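Local coordinates for protein pyruvate kinase (Cryptosporidium parvum, PDB 4DRS) that probably catalyses the last step of glycolysis, the transfer of a phosphoryl group from phosphoenolpyruvate to ADP that yields pyruvate and ATP, at residues Leu108-Pro113 with Ala234-Gln239; Pro323-Thr328 with Ser356-Leu361; Lys426-Ile431 with Pro446-Ile451. One frame throughout, in Å; residues are numbered along the deposited sequence.

Contact 1 (Leu108-Pro113 with Ala234-Gln239)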
# COMPACT_ATOMS: atom_id res chain seq x y z
N LEU A 108 31.61 -29.91 -5.11
CA LEU A 108 32.99 -29.90 -4.68
C LEU A 108 33.30 -28.53 -4.06
O LEU A 108 33.11 -27.49 -4.70
CB LEU A 108 33.93 -30.22 -5.85
CG LEU A 108 35.44 -30.28 -5.63
CD1 LEU A 108 36.10 -31.22 -6.64
CD2 LEU A 108 36.06 -28.89 -5.72
N ASP A 109 33.74 -28.55 -2.81
CA ASP A 109 34.08 -27.34 -2.06
C ASP A 109 35.60 -27.29 -1.99
O ASP A 109 36.22 -28.16 -1.39
CB ASP A 109 33.47 -27.42 -0.65
CG ASP A 109 33.59 -26.11 0.13
OD1 ASP A 109 34.69 -25.50 0.18
OD2 ASP A 109 32.58 -25.70 0.74
N THR A 110 36.19 -26.28 -2.64
CA THR A 110 37.65 -26.21 -2.75
C THR A 110 38.32 -25.94 -1.41
O THR A 110 37.75 -25.28 -0.54
CB THR A 110 38.13 -25.13 -3.75
OG1 THR A 110 37.70 -23.83 -3.31
CG2 THR A 110 37.59 -25.40 -5.15
N LYS A 111 39.52 -26.48 -1.26
CA LYS A 111 40.37 -26.22 -0.10
C LYS A 111 40.67 -24.71 0.02
O LYS A 111 40.55 -24.14 1.09
CB LYS A 111 41.67 -27.02 -0.21
CG LYS A 111 42.58 -26.91 1.00
CD LYS A 111 43.81 -27.79 0.85
CE LYS A 111 44.72 -27.68 2.06
NZ LYS A 111 45.73 -28.77 2.08
N GLY A 112 41.05 -24.09 -1.10
CA GLY A 112 41.33 -22.66 -1.12
C GLY A 112 42.58 -22.25 -0.35
O GLY A 112 43.37 -23.10 0.06
N PRO A 113 42.76 -20.93 -0.15
CA PRO A 113 43.97 -20.41 0.47
C PRO A 113 43.95 -20.52 2.00
O PRO A 113 43.93 -19.51 2.69
CB PRO A 113 43.96 -18.94 0.04
CG PRO A 113 42.52 -18.60 -0.11
CD PRO A 113 41.81 -19.86 -0.53
N ALA A 234 31.98 -25.08 -5.10
CA ALA A 234 31.93 -24.07 -4.05
C ALA A 234 33.33 -23.51 -3.89
O ALA A 234 34.22 -24.18 -3.36
CB ALA A 234 31.42 -24.67 -2.74
N LEU A 235 33.52 -22.30 -4.38
CA LEU A 235 34.83 -21.68 -4.44
C LEU A 235 35.12 -20.95 -3.12
O LEU A 235 34.48 -19.94 -2.81
CB LEU A 235 34.87 -20.72 -5.63
CG LEU A 235 36.14 -20.56 -6.47
CD1 LEU A 235 36.60 -21.90 -7.04
CD2 LEU A 235 35.88 -19.56 -7.58
N SER A 236 36.06 -21.48 -2.35
CA SER A 236 36.38 -20.92 -1.02
C SER A 236 37.12 -19.59 -1.09
O SER A 236 38.00 -19.40 -1.93
CB SER A 236 37.19 -21.92 -0.18
OG SER A 236 36.43 -23.07 0.12
N PHE A 237 36.76 -18.69 -0.18
CA PHE A 237 37.43 -17.38 -0.00
C PHE A 237 37.53 -16.51 -1.26
O PHE A 237 38.56 -15.91 -1.52
CB PHE A 237 38.84 -17.55 0.62
CG PHE A 237 38.82 -17.88 2.08
CD1 PHE A 237 38.86 -16.87 3.04
CD2 PHE A 237 38.78 -19.21 2.51
CE1 PHE A 237 38.85 -17.17 4.39
CE2 PHE A 237 38.77 -19.51 3.86
CZ PHE A 237 38.80 -18.49 4.81
N VAL A 238 36.45 -16.45 -2.03
CA VAL A 238 36.39 -15.54 -3.18
C VAL A 238 36.42 -14.10 -2.67
O VAL A 238 35.78 -13.78 -1.67
CB VAL A 238 35.14 -15.79 -4.04
CG1 VAL A 238 35.01 -14.76 -5.15
CG2 VAL A 238 35.20 -17.19 -4.64
N GLN A 239 37.19 -13.25 -3.34
CA GLN A 239 37.41 -11.88 -2.87
C GLN A 239 37.07 -10.80 -3.90
O GLN A 239 36.89 -9.63 -3.54
CB GLN A 239 38.85 -11.72 -2.39
CG GLN A 239 39.15 -12.55 -1.15
CD GLN A 239 40.58 -12.41 -0.66
OE1 GLN A 239 40.87 -12.72 0.50
NE2 GLN A 239 41.48 -11.96 -1.53
O HOH W 1 39.05 -21.42 -3.65
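Asp109 and Ala234 form a parallel beta pair where two adjoining barrel strands, 105-109 and 232-235, end in loops, and Ser236 carries the contact on beyond the sheet. Leu108 O accepts from Ala234 N at 2.7 Å, and Thr110 N answers to Ala234 O at 3.0 Å, two bonds that bracket Asp109. Past them a hydroxyl replaces the backbone: Ser236 OG donates to Thr110 O over 2.7 Å, approaching 24° out of the carbonyl plane. Its first torsion (chi1 -65°) sets OG anti to its own carbonyl carbon, within reach of Thr110 O.

The strands are the third and fourth of the TIM barrel, and the small B domain is inserted in the chain between them. Active sites of this fold gather at the carboxyl ends of the strands, and the polar groups here fit that rule. Lys270 bonds to Ser236 OG and forms a salt bridge with Asp109 OD1, while Asp109 OD2 pairs with Arg74, a residue of the ADP site. The carboxylate lies against the alanine methyl, Asp109 OD2 being 3.8 Å from Ala234 CB.

Thr110 OG1 donates to a water at 2.8 Å, and that water donates to Ser236 O, tying the loops together. The threonine methyl, CG2, meets Leu235 CD1 at 4.1 Å. Farther along, Pro113 CG rests 3.9 Å from Phe237 CB, with the proline oblique to the aromatic ring.

Contact 2 (Pro323-Thr328 with Ser356-Leu361)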
# COMPACT_ATOMS: atom_id res chain seq x y z
N PRO A 323 20.78 -18.05 -6.64
CA PRO A 323 20.58 -18.91 -5.46
C PRO A 323 21.59 -18.57 -4.37
O PRO A 323 22.76 -18.31 -4.67
CB PRO A 323 20.84 -20.32 -5.98
CG PRO A 323 20.80 -20.22 -7.47
CD PRO A 323 21.17 -18.82 -7.83
N VAL A 324 21.14 -18.54 -3.12
CA VAL A 324 22.02 -18.26 -1.98
C VAL A 324 21.94 -19.36 -0.93
O VAL A 324 20.86 -19.81 -0.55
CB VAL A 324 21.75 -16.87 -1.35
CG1 VAL A 324 20.34 -16.78 -0.78
CG2 VAL A 324 22.79 -16.54 -0.28
N VAL A 325 23.12 -19.78 -0.47
CA VAL A 325 23.26 -20.86 0.49
C VAL A 325 23.71 -20.30 1.84
O VAL A 325 24.75 -19.64 1.93
CB VAL A 325 24.28 -21.92 0.01
CG1 VAL A 325 24.39 -23.07 1.00
CG2 VAL A 325 23.92 -22.42 -1.38
N THR A 326 22.91 -20.56 2.88
CA THR A 326 23.29 -20.24 4.26
C THR A 326 23.95 -21.46 4.91
O THR A 326 23.37 -22.55 4.93
CB THR A 326 22.07 -19.78 5.07
OG1 THR A 326 21.64 -18.51 4.58
CG2 THR A 326 22.41 -19.65 6.56
N ALA A 327 25.14 -21.27 5.45
CA ALA A 327 25.96 -22.38 5.93
C ALA A 327 26.95 -21.92 6.98
O ALA A 327 28.13 -21.73 6.68
CB ALA A 327 26.72 -23.00 4.77
N THR A 328 26.48 -21.74 8.21
CA THR A 328 27.36 -21.30 9.30
C THR A 328 27.53 -22.39 10.36
O THR A 328 27.86 -22.10 11.51
CB THR A 328 26.85 -19.99 9.94
OG1 THR A 328 25.46 -20.11 10.26
CG2 THR A 328 27.06 -18.81 9.00
N SER A 356 16.76 -17.35 2.07
CA SER A 356 17.76 -18.34 1.67
C SER A 356 17.19 -19.47 0.81
O SER A 356 16.12 -20.01 1.10
CB SER A 356 18.43 -18.91 2.92
OG SER A 356 19.65 -19.53 2.59
N ASP A 357 17.91 -19.82 -0.25
CA ASP A 357 17.52 -20.91 -1.14
C ASP A 357 17.85 -22.29 -0.57
O ASP A 357 17.06 -23.22 -0.70
CB ASP A 357 18.15 -20.75 -2.53
CG ASP A 357 17.42 -19.74 -3.40
OD1 ASP A 357 17.62 -18.52 -3.19
OD2 ASP A 357 16.65 -20.16 -4.28
N CYS A 358 19.04 -22.42 0.02
CA CYS A 358 19.48 -23.66 0.64
C CYS A 358 20.06 -23.41 2.00
O CYS A 358 20.58 -22.33 2.28
CB CYS A 358 20.57 -24.37 -0.18
SG CYS A 358 20.37 -24.30 -1.96
N VAL A 359 19.99 -24.44 2.83
CA VAL A 359 20.71 -24.47 4.09
C VAL A 359 21.70 -25.63 4.03
O VAL A 359 21.44 -26.65 3.38
CB VAL A 359 19.76 -24.60 5.31
CG1 VAL A 359 18.96 -23.32 5.47
CG2 VAL A 359 18.83 -25.79 5.17
N MET A 360 22.84 -25.46 4.69
CA MET A 360 23.89 -26.46 4.64
C MET A 360 24.30 -26.94 6.03
O MET A 360 24.51 -26.14 6.93
CB MET A 360 25.11 -25.89 3.91
CG MET A 360 26.20 -26.92 3.63
SD MET A 360 27.65 -26.15 2.90
CE MET A 360 28.70 -25.99 4.34
N LEU A 361 24.40 -28.26 6.17
CA LEU A 361 24.96 -28.90 7.37
C LEU A 361 26.43 -29.22 7.17
O LEU A 361 26.81 -29.76 6.13
CB LEU A 361 24.21 -30.19 7.69
CG LEU A 361 22.84 -30.08 8.35
CD1 LEU A 361 22.19 -31.45 8.43
CD2 LEU A 361 22.95 -29.47 9.74
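Ala327 and Met360 make the closest apolar side-chain contact between strands 324-327 and 358-361, the seventh and eighth of the TIM barrel. The alanine methyl is the bump and the bent methionine the hollow: Ala327 CB lies 3.4 Å from Met360 CB and 3.6 Å from Met360 CE. A turn about the last torsion (chi3 99°) brings the terminal methyl back to the alanine, so the thioether chain wraps around it. Two residues earlier on the same inner face, Val325 splits its two branches. Val325 CG2 sits against Cys358, 4.1 Å from Cys358 CB and from Cys358 SG, while CG1 leans obliquely on Met360 CB. Ile49, on the first strand, touches Val325 and Met360 from across the seam that closes the barrel.

On the outer side lie Thr326 and Val359, covered by helices 306-320 and 371-386. The chain between the strands makes a beta-alpha-beta crossover through helix 342-354. Near its return, Val324 CG1 packs over the backbone of Ser356 and Asp357.

The backbone is gripped twice over at two points. Val324 O accepts from both Asp357 N and Cys358 N. Cys358 O takes Thr326 N at 3.0 Å from one face of its plane and Ser356 OG from the other, the hydroxyl standing 39° out of that plane. Ser356 OG in turn accepts from Thr326 OG1 at 3.0 Å, which gives a short relay from threonine through serine to the carbonyl.

The hydroxyls of Thr326 and Ser356, and the carbonyls of Val324 and Cys358, thus find partners within the buried contact, whereas charge enters at the strand's start: Asp357 pairs with Arg445 and accepts from Arg467 N, tying the barrel to the C-terminal alpha/beta domain.

Contact 3 (Lys426-Ile431 with Pro446-Ile451)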
# COMPACT_ATOMS: atom_id res chain seq x y z
N LYS A 426 -2.14 -25.74 -7.66
CA LYS A 426 -1.34 -26.51 -6.71
C LYS A 426 0.09 -26.69 -7.19
O LYS A 426 0.99 -26.92 -6.38
CB LYS A 426 -2.00 -27.87 -6.43
CG LYS A 426 -3.44 -27.79 -5.95
CD LYS A 426 -3.60 -27.00 -4.66
CE LYS A 426 -5.05 -26.92 -4.23
NZ LYS A 426 -5.23 -26.05 -3.03
N LEU A 427 0.30 -26.60 -8.50
CA LEU A 427 1.62 -26.81 -9.09
C LEU A 427 1.93 -25.86 -10.23
O LEU A 427 1.03 -25.43 -10.96
CB LEU A 427 1.76 -28.24 -9.61
CG LEU A 427 1.75 -29.43 -8.64
CD1 LEU A 427 1.64 -30.70 -9.46
CD2 LEU A 427 2.98 -29.47 -7.76
N ILE A 428 3.21 -25.54 -10.38
CA ILE A 428 3.71 -24.88 -11.58
C ILE A 428 4.68 -25.84 -12.27
O ILE A 428 5.76 -26.14 -11.74
CB ILE A 428 4.42 -23.55 -11.26
CG1 ILE A 428 3.47 -22.60 -10.51
CG2 ILE A 428 4.92 -22.90 -12.55
CD1 ILE A 428 4.12 -21.32 -10.02
N ILE A 429 4.28 -26.34 -13.44
CA ILE A 429 5.10 -27.28 -14.20
C ILE A 429 5.81 -26.55 -15.33
O ILE A 429 5.17 -25.83 -16.11
CB ILE A 429 4.27 -28.46 -14.75
CG1 ILE A 429 3.52 -29.16 -13.62
CG2 ILE A 429 5.17 -29.46 -15.48
CD1 ILE A 429 2.46 -30.13 -14.09
N THR A 430 7.12 -26.72 -15.43
CA THR A 430 7.90 -26.08 -16.48
C THR A 430 8.72 -27.08 -17.30
O THR A 430 9.48 -27.88 -16.76
CB THR A 430 8.80 -24.93 -15.93
OG1 THR A 430 9.52 -24.33 -17.01
CG2 THR A 430 9.79 -25.43 -14.89
N ILE A 431 8.52 -27.05 -18.62
CA ILE A 431 9.29 -27.88 -19.53
C ILE A 431 10.51 -27.06 -19.92
O ILE A 431 10.39 -25.99 -20.52
CB ILE A 431 8.47 -28.28 -20.78
CG1 ILE A 431 7.24 -29.11 -20.37
CG2 ILE A 431 9.32 -29.06 -21.77
CD1 ILE A 431 6.25 -29.34 -21.49
N PRO A 446 6.87 -18.68 -5.66
CA PRO A 446 5.47 -19.12 -5.62
C PRO A 446 5.19 -19.99 -4.39
O PRO A 446 6.10 -20.66 -3.90
CB PRO A 446 5.34 -19.96 -6.89
CG PRO A 446 6.72 -20.48 -7.13
CD PRO A 446 7.64 -19.37 -6.71
N SER A 447 3.96 -19.98 -3.91
CA SER A 447 3.57 -20.89 -2.84
C SER A 447 3.48 -22.31 -3.40
O SER A 447 3.65 -23.28 -2.67
CB SER A 447 2.24 -20.49 -2.21
OG SER A 447 1.14 -20.90 -3.01
N GLN A 448 3.20 -22.42 -4.70
CA GLN A 448 3.08 -23.72 -5.35
C GLN A 448 4.46 -24.32 -5.56
O GLN A 448 5.43 -23.60 -5.84
CB GLN A 448 2.38 -23.60 -6.71
CG GLN A 448 0.94 -23.12 -6.66
CD GLN A 448 0.82 -21.62 -6.48
OE1 GLN A 448 1.80 -20.89 -6.68
NE2 GLN A 448 -0.36 -21.15 -6.12
N THR A 449 4.55 -25.64 -5.42
CA THR A 449 5.76 -26.36 -5.77
C THR A 449 6.01 -26.25 -7.27
O THR A 449 5.07 -26.30 -8.07
CB THR A 449 5.67 -27.84 -5.33
OG1 THR A 449 5.85 -27.92 -3.90
CG2 THR A 449 6.74 -28.70 -6.00
N ILE A 450 7.27 -26.05 -7.64
CA ILE A 450 7.67 -25.97 -9.04
C ILE A 450 8.21 -27.32 -9.50
O ILE A 450 9.17 -27.84 -8.92
CB ILE A 450 8.75 -24.90 -9.28
CG1 ILE A 450 8.35 -23.56 -8.65
CG2 ILE A 450 9.04 -24.73 -10.77
CD1 ILE A 450 9.53 -22.68 -8.31
N ILE A 451 7.59 -27.88 -10.53
CA ILE A 451 8.06 -29.14 -11.11
C ILE A 451 8.72 -28.88 -12.45
O ILE A 451 8.07 -28.44 -13.40
CB ILE A 451 6.91 -30.17 -11.23
CG1 ILE A 451 6.38 -30.52 -9.83
CG2 ILE A 451 7.38 -31.42 -11.97
CD1 ILE A 451 5.31 -31.59 -9.80
O HOH W 2 2.56 -26.93 -3.70
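Ile428 and Ile451 share one of the short backbone bonds of a parallel pair, Ile451 N donating to Ile428 O at 2.8 Å. Ile451 O then accepts from Thr430 N at the same 2.8 Å, and Ile428 N reaches Thr449 O at 3.1 Å in an almost straight bond (176° at the hydrogen). Before this run the strands stand farther apart, and a water fills in: it donates to Lys426 O and accepts from Thr449 N at 2.9 Å, bridging what would be the next rung.

The two strands, 427-431 and 449-454, are joined by helix 436-443 in a beta-alpha-beta unit at the middle of the parallel part of the C-terminal alpha/beta sheet. A sulfate lies near Thr430; in pyruvate kinases this domain commonly carries the effector site, though here the ion probably comes from the crystallisation liquor.

Packing differs on the two faces. On the side of Ile428 and Ile450, Ile428 is extended (chi2 173°) and carries CD1 out to 3.6 Å from Pro446 CB, its side chain crossing the proline at about a right angle, and helices 436-443 and 408-422 close over it. Gln448 CB sits 3.6 Å from Lys426 O, while its NE2 turns to Ala425 O. On the side of Leu427, Ile429 and Ile451, both leucine methyls, CD1 and CD2, press on Ile451 CD1 at 3.8 Å, beneath helix 480-493.

In the fold
Contacts 1 and 2 belong to one closed barrel, their centres 16 Å apart, whereas contact 3 lies in the separate C-terminal sheet, about 21 Å from the centre of contact 2 and 33 Å from that of contact 1. All three are largely buried, but only contact 3 includes an exposed residue, Lys426, at its edge. Each is a parallel strand pair held by backbone bonds; the side chains differ with place. Contact 1, at the carboxyl ends of its strands, is polar and linked to charged neighbours; contact 2 adds a hydroxyl relay to apolar packing; contact 3 packs aliphatic groups. A water bridges contacts 1 and 3 alike. Arg74 lies about 3 Å from the side chains of Asp109 and Met360.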